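Local coordinates for RimK domain protein ATP-grasp (Sphaerobacter thermophilus, PDB 5I47) that probably binds ATP and may act as an ATP-grasp ligase of the RimK/LysX type, joining an amino acid to a carboxylate-bearing substrate, at residues B[7-12]-B[23-28]; B[33-38]-B[47-52]; B[68-73]-B[81-86]. All coordinates share one frame; numbering follows the deposited sequence.

All three interactions lie within the N-terminal pre-ATP-grasp domain and follow one another in series along the chain. Interactions 1 and 2 share the parallel sheet whose order is 31-35, 6-10, 54-57, 79-80, and their centres are about 12 Å apart. Backbone bonding between strands 6-10 and 31-35 couples them directly. Interaction 3 joins helix 63-74 to helix 83-90; its centre is about 18 Å from that of interaction 1 and about 14 Å from that of interaction 2. L10 packing on L68 and L72, and P47 on L71, tie it to the other two. Together they connect the Rossmann-like sheet with helix 16-27, the loop 47-52 and the helix pair, and interactions 2 and 3 also reach the second subunit.

Interaction 1: residues B[7-12]-B[23-28]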
# COMPACT_ATOMS: atom_id res chain seq x y z
N VAL B 7 -11.22 6.59 25.36
CA VAL B 7 -10.50 6.92 24.14
C VAL B 7 -9.26 6.04 24.06
O VAL B 7 -8.50 5.93 25.04
CB VAL B 7 -10.11 8.41 24.09
CG1 VAL B 7 -9.06 8.66 23.02
CG2 VAL B 7 -11.34 9.27 23.84
N ALA B 8 -9.04 5.41 22.90
CA ALA B 8 -7.91 4.51 22.71
C ALA B 8 -6.70 5.28 22.19
O ALA B 8 -6.81 6.04 21.22
CB ALA B 8 -8.28 3.39 21.73
N LEU B 9 -5.55 5.07 22.83
CA LEU B 9 -4.27 5.64 22.41
C LEU B 9 -3.45 4.51 21.79
O LEU B 9 -2.77 3.76 22.48
CB LEU B 9 -3.52 6.28 23.58
CG LEU B 9 -4.10 7.48 24.33
CD1 LEU B 9 -3.14 7.90 25.44
CD2 LEU B 9 -4.39 8.64 23.39
N LEU B 10 -3.54 4.39 20.46
CA LEU B 10 -2.84 3.35 19.73
C LEU B 10 -1.34 3.57 19.79
O LEU B 10 -0.77 4.31 18.98
CB LEU B 10 -3.31 3.30 18.27
CG LEU B 10 -4.81 3.04 18.08
CD1 LEU B 10 -5.18 3.06 16.60
CD2 LEU B 10 -5.18 1.72 18.72
N ALA B 11 -0.68 2.95 20.77
CA ALA B 11 0.74 3.12 20.97
C ALA B 11 1.28 1.87 21.66
O ALA B 11 0.52 1.03 22.13
CB ALA B 11 1.04 4.38 21.80
N ASP B 12 2.60 1.76 21.70
CA ASP B 12 3.21 0.61 22.33
C ASP B 12 3.59 0.86 23.78
O ASP B 12 3.67 -0.10 24.55
CB ASP B 12 4.44 0.17 21.53
CG ASP B 12 4.09 -0.25 20.11
OD1 ASP B 12 4.82 0.15 19.18
OD2 ASP B 12 3.09 -0.97 19.94
N GLU B 23 -4.06 13.55 30.37
CA GLU B 23 -4.56 14.69 31.15
C GLU B 23 -5.63 15.44 30.38
O GLU B 23 -6.72 15.71 30.91
CB GLU B 23 -3.41 15.63 31.52
CG GLU B 23 -2.35 15.02 32.43
CD GLU B 23 -1.25 16.01 32.78
OE1 GLU B 23 -1.52 17.23 32.80
OE2 GLU B 23 -0.11 15.56 33.02
N ALA B 24 -5.36 15.77 29.12
CA ALA B 24 -6.29 16.57 28.33
C ALA B 24 -7.60 15.83 28.10
O ALA B 24 -8.68 16.44 28.13
CB ALA B 24 -5.65 16.97 27.00
N PHE B 25 -7.54 14.51 27.89
CA PHE B 25 -8.76 13.73 27.74
C PHE B 25 -9.49 13.59 29.07
O PHE B 25 -10.73 13.63 29.10
CB PHE B 25 -8.45 12.35 27.16
CG PHE B 25 -8.34 12.32 25.66
CD1 PHE B 25 -9.48 12.44 24.87
CD2 PHE B 25 -7.11 12.16 25.04
CE1 PHE B 25 -9.38 12.41 23.49
CE2 PHE B 25 -7.02 12.13 23.66
CZ PHE B 25 -8.15 12.26 22.89
N ALA B 26 -8.75 13.43 30.17
CA ALA B 26 -9.39 13.38 31.48
C ALA B 26 -10.03 14.72 31.83
O ALA B 26 -11.12 14.76 32.40
CB ALA B 26 -8.38 12.97 32.54
N ALA B 27 -9.36 15.82 31.49
CA ALA B 27 -9.92 17.15 31.70
C ALA B 27 -11.20 17.37 30.91
O ALA B 27 -12.03 18.19 31.30
CB ALA B 27 -8.89 18.22 31.34
N ARG B 28 -11.38 16.65 29.80
CA ARG B 28 -12.57 16.77 28.97
C ARG B 28 -13.56 15.64 29.19
O ARG B 28 -14.48 15.47 28.38
CB ARG B 28 -12.17 16.86 27.50
CG ARG B 28 -11.51 18.18 27.14
CD ARG B 28 -10.68 18.10 25.87
NE ARG B 28 -10.03 19.38 25.58
CZ ARG B 28 -8.92 19.81 26.17
NH1 ARG B 28 -8.33 19.06 27.09
NH2 ARG B 28 -8.40 20.98 25.85
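V7 and F25 meet where helix 16-27 packs on strand 6-10, the first strand and helix of a beta-alpha-beta unit in the Rossmann-like pre-ATP-grasp domain; strand 31-35 completes the unit. The nearest CA pair across the segments is V7 CA and F25 CA, 7.9 Å apart, a spacing filled by the two side chains, which cross at about a right angle. Following V7 outward, CB comes first, 4.1 Å from F25 CE1. The side chain then forks. With CG1 anti to the backbone N (chi1 165°), one methyl is carried over the ring: V7 CG1 is 3.7 Å from F25 CZ and 3.9 Å from the ring centroid. It stands 20° off the ring normal, which meets the geometry of a CH-pi contact, displaced somewhat toward the rim. The other branch, V7 CG2, approaches the CD1-CE1 side of the ring and is 3.7 Å from F25 CE1. Both methyls thus engage the same ring, one over its face and one nearer its border.

L9, two residues further along the strand, adds a looser touch: L9 CD2 is 4.4 Å from F25 CE2, on an oblique approach. No hydrogen bond crosses between 7-12 and 23-28, and all three touching residues are buried, so this is purely apolar helix-on-sheet packing. Beyond the two segments, A32 of the neighbouring strand together with V275 and L276 near the C-terminus also touch F25, placing its ring between sheet and C-terminal helix. Three residues on, R28 folds back and, besides its salt bridge from NE to D273, sends R28 NH1 to A24 O at 2.8 Å with an N-H...O angle of 154°, the oxygen lying in the guanidinium plane.

Interaction 2: residues B[33-38]-B[47-52]; sequences VLVQPA and PSAGDF
V35 and F52 reach toward each other from opposite directions, and the closest approach of the contact is V35 CG2 to F52 CZ, 3.6 Å. The same methyl is 4.1 Å from F52 CE1 and equally far from CE2, so it is centred on the CZ end of the ring but approaches obliquely, neither over the face nor at the edge. Its direction follows from the V35 torsion: CG1 lies anti to the backbone N (chi1 -179°), which turns CG2 to the ring and CG1 to A49, whose CB is 4.5 Å from it. V33 meets the ring at its edge, V33 CB lying 4.0 Å from F52 CE1 and near the ring plane.

The second shell fixes the loop. A49 C lies in the plane of the F52 ring at its edge. At G50 a CB would fall only 2.8 Å from F52 CE2 and would also collide with the preceding carbonyl oxygen, which accounts for the glycine. S48 OG accepts from G50 N at 3.3 Å with an angle of 158°, forming an ST turn. Farther out, A8 of strand 6-10 also packs on F52, and R6 makes a cation-pi contact with it. The loop thereby lies against the edge strand 31-35 before the chain enters strand 54-57, on the far side of strand 6-10.

Cutting F52 back to an alanine is likely to open a gap in front of V33 and V35 CG2 and to deprive R6 of its aromatic partner. With no hydrogen bond spanning 33-38 and 47-52, their association depends on shape and apolar burial.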
# COMPACT_ATOMS: atom_id res chain seq x y z
N VAL B 33 -6.85 5.50 27.21
CA VAL B 33 -6.35 4.17 27.56
C VAL B 33 -5.29 3.77 26.54
O VAL B 33 -5.50 3.90 25.33
CB VAL B 33 -7.49 3.13 27.58
CG1 VAL B 33 -6.92 1.73 27.75
CG2 VAL B 33 -8.49 3.44 28.67
N LEU B 34 -4.15 3.29 27.03
CA LEU B 34 -3.14 2.73 26.14
C LEU B 34 -3.69 1.44 25.52
O LEU B 34 -4.10 0.53 26.24
CB LEU B 34 -1.85 2.45 26.90
CG LEU B 34 -0.74 1.76 26.09
CD1 LEU B 34 -0.18 2.70 25.04
CD2 LEU B 34 0.36 1.25 26.99
N VAL B 35 -3.70 1.38 24.19
CA VAL B 35 -4.09 0.18 23.46
C VAL B 35 -2.93 -0.19 22.56
O VAL B 35 -2.64 0.50 21.58
CB VAL B 35 -5.38 0.39 22.65
CG1 VAL B 35 -5.76 -0.89 21.93
CG2 VAL B 35 -6.51 0.85 23.55
N GLN B 36 -2.25 -1.28 22.89
CA GLN B 36 -1.10 -1.71 22.13
C GLN B 36 -1.56 -2.44 20.87
O GLN B 36 -2.28 -3.44 20.98
CB GLN B 36 -0.21 -2.61 22.98
CG GLN B 36 0.27 -1.96 24.28
CD GLN B 36 1.00 -2.92 25.19
OE1 GLN B 36 0.43 -3.89 25.69
NE2 GLN B 36 2.28 -2.66 25.42
N PRO B 37 -1.20 -1.97 19.68
CA PRO B 37 -1.63 -2.67 18.45
C PRO B 37 -1.03 -4.06 18.30
O PRO B 37 -1.59 -4.88 17.57
CB PRO B 37 -1.16 -1.74 17.33
CG PRO B 37 -0.95 -0.41 17.98
CD PRO B 37 -0.49 -0.72 19.37
N ALA B 38 0.09 -4.35 18.98
CA ALA B 38 0.69 -5.67 18.87
C ALA B 38 -0.23 -6.77 19.36
O ALA B 38 -0.07 -7.93 18.96
CB ALA B 38 2.01 -5.71 19.64
N PRO B 47 -14.79 -5.51 13.05
CA PRO B 47 -13.54 -5.13 13.71
C PRO B 47 -13.77 -4.17 14.87
O PRO B 47 -14.60 -3.26 14.81
CB PRO B 47 -12.74 -4.46 12.59
CG PRO B 47 -13.77 -3.97 11.64
CD PRO B 47 -14.92 -4.92 11.71
N SER B 48 -13.02 -4.39 15.95
CA SER B 48 -13.10 -3.56 17.13
C SER B 48 -11.89 -3.83 18.01
O SER B 48 -11.36 -4.94 18.02
CB SER B 48 -14.39 -3.80 17.92
OG SER B 48 -14.48 -2.94 19.04
N ALA B 49 -11.46 -2.80 18.74
CA ALA B 49 -10.37 -2.92 19.70
C ALA B 49 -10.84 -2.72 21.13
O ALA B 49 -10.03 -2.48 22.03
CB ALA B 49 -9.26 -1.92 19.36
N GLY B 50 -12.14 -2.82 21.36
CA GLY B 50 -12.75 -2.58 22.65
C GLY B 50 -13.74 -1.44 22.58
O GLY B 50 -13.93 -0.79 21.55
N ASP B 51 -14.38 -1.19 23.72
CA ASP B 51 -15.37 -0.12 23.82
C ASP B 51 -14.66 1.22 23.85
O ASP B 51 -14.05 1.59 24.86
CB ASP B 51 -16.24 -0.32 25.06
CG ASP B 51 -17.37 0.69 25.15
OD1 ASP B 51 -17.84 1.16 24.09
OD2 ASP B 51 -17.80 1.00 26.28
N PHE B 52 -14.72 1.96 22.74
CA PHE B 52 -14.08 3.26 22.64
C PHE B 52 -14.92 4.16 21.75
O PHE B 52 -15.47 3.71 20.74
CB PHE B 52 -12.66 3.16 22.07
CG PHE B 52 -11.72 2.35 22.91
CD1 PHE B 52 -11.10 2.92 24.01
CD2 PHE B 52 -11.46 1.03 22.60
CE1 PHE B 52 -10.23 2.19 24.78
CE2 PHE B 52 -10.59 0.29 23.37
CZ PHE B 52 -9.98 0.87 24.47

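Interaction 3: residues B[68-73]-B[81-86]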
# COMPACT_ATOMS: atom_id res chain seq x y z
N LEU B 68 -5.19 -0.33 9.87
CA LEU B 68 -5.81 -0.39 11.19
C LEU B 68 -6.85 0.71 11.36
O LEU B 68 -7.92 0.48 11.93
CB LEU B 68 -4.74 -0.29 12.28
CG LEU B 68 -5.23 -0.21 13.73
CD1 LEU B 68 -6.03 -1.44 14.09
CD2 LEU B 68 -4.06 -0.01 14.68
N ALA B 69 -6.54 1.92 10.88
CA ALA B 69 -7.50 3.02 10.97
C ALA B 69 -8.75 2.74 10.13
O ALA B 69 -9.86 3.13 10.51
CB ALA B 69 -6.85 4.32 10.52
N ALA B 70 -8.58 2.07 8.99
CA ALA B 70 -9.74 1.78 8.14
C ALA B 70 -10.60 0.68 8.74
O ALA B 70 -11.83 0.75 8.67
CB ALA B 70 -9.27 1.39 6.74
N LEU B 71 -9.97 -0.34 9.31
CA LEU B 71 -10.73 -1.42 9.95
C LEU B 71 -11.52 -0.90 11.14
O LEU B 71 -12.73 -1.13 11.25
CB LEU B 71 -9.78 -2.53 10.38
CG LEU B 71 -9.39 -3.55 9.31
CD1 LEU B 71 -8.16 -4.32 9.73
CD2 LEU B 71 -10.56 -4.49 9.06
N LEU B 72 -10.85 -0.18 12.04
CA LEU B 72 -11.53 0.35 13.21
C LEU B 72 -12.67 1.27 12.81
O LEU B 72 -13.78 1.18 13.36
CB LEU B 72 -10.53 1.06 14.12
CG LEU B 72 -9.48 0.16 14.77
CD1 LEU B 72 -8.44 0.98 15.54
CD2 LEU B 72 -10.14 -0.86 15.68
N ALA B 73 -12.44 2.15 11.83
CA ALA B 73 -13.48 3.09 11.42
C ALA B 73 -14.70 2.37 10.86
O ALA B 73 -15.84 2.71 11.21
CB ALA B 73 -12.92 4.08 10.39
N ASN B 81 -5.22 9.65 13.03
CA ASN B 81 -5.76 10.23 11.80
C ASN B 81 -6.71 9.28 11.07
O ASN B 81 -6.56 8.06 11.15
CB ASN B 81 -4.61 10.62 10.87
CG ASN B 81 -3.80 11.78 11.40
OD1 ASN B 81 -4.26 12.92 11.40
ND2 ASN B 81 -2.58 11.51 11.84
N ARG B 82 -7.68 9.87 10.37
CA ARG B 82 -8.60 9.09 9.56
C ARG B 82 -7.83 8.27 8.53
O ARG B 82 -6.72 8.64 8.12
CB ARG B 82 -9.61 10.00 8.87
CG ARG B 82 -9.05 10.78 7.69
CD ARG B 82 -10.08 11.76 7.15
NE ARG B 82 -10.39 12.80 8.13
CZ ARG B 82 -9.71 13.93 8.26
NH1 ARG B 82 -10.06 14.82 9.19
NH2 ARG B 82 -8.68 14.19 7.46
N ALA B 83 -8.42 7.15 8.11
CA ALA B 83 -7.71 6.18 7.28
C ALA B 83 -7.10 6.84 6.05
O ALA B 83 -5.92 6.62 5.74
CB ALA B 83 -8.66 5.05 6.87
N ALA B 84 -7.88 7.66 5.35
CA ALA B 84 -7.40 8.26 4.10
C ALA B 84 -6.20 9.16 4.34
O ALA B 84 -5.26 9.17 3.54
CB ALA B 84 -8.53 9.05 3.44
N THR B 85 -6.21 9.93 5.43
CA THR B 85 -5.06 10.76 5.77
C THR B 85 -3.88 9.89 6.19
O THR B 85 -2.74 10.12 5.77
CB THR B 85 -5.43 11.75 6.87
OG1 THR B 85 -6.44 12.64 6.38
CG2 THR B 85 -4.22 12.56 7.29
N ALA B 86 -4.13 8.87 7.02
CA ALA B 86 -3.08 7.93 7.39
C ALA B 86 -2.46 7.28 6.16
O ALA B 86 -1.26 6.98 6.15
CB ALA B 86 -3.63 6.87 8.33
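The flat group that touches across this contact is the N81 backbone carbonyl, and A69 CB approaches its oxygen end: A69 CB is 3.8 Å from N81 O, and the C=O...CB angle of about 163° places the methyl almost straight ahead of the bond. The planar ends of N81 and R82 turn elsewhere. N81 OD1 accepts from T234 N, while R82 NH2 bonds T232 O and, weakly, T85 OG1 at 2.9 Å.

Beyond the carbonyl, alanines do the packing. A69 CB rests 3.8 Å from A83 CA and 4.1 Å from A83 CB. A83 CB also meets the next residue of helix 63-74, 3.7 Å from both A70 N and A70 CB. Here helix 63-74 of the Rossmann-like domain meets the start of helix 83-90, just after strand 79-80 and a cis peptide that precedes N81. The single methyls let the backbones come close, with A69 CA and A83 CA only 4.9 Å apart. R82 occupies the N-cap position, and A86 N donates to R82 O in the helix's first turn. On other sides of helix 63-74, L68 packs on F113 of the second subunit and L71 on V111 of that subunit.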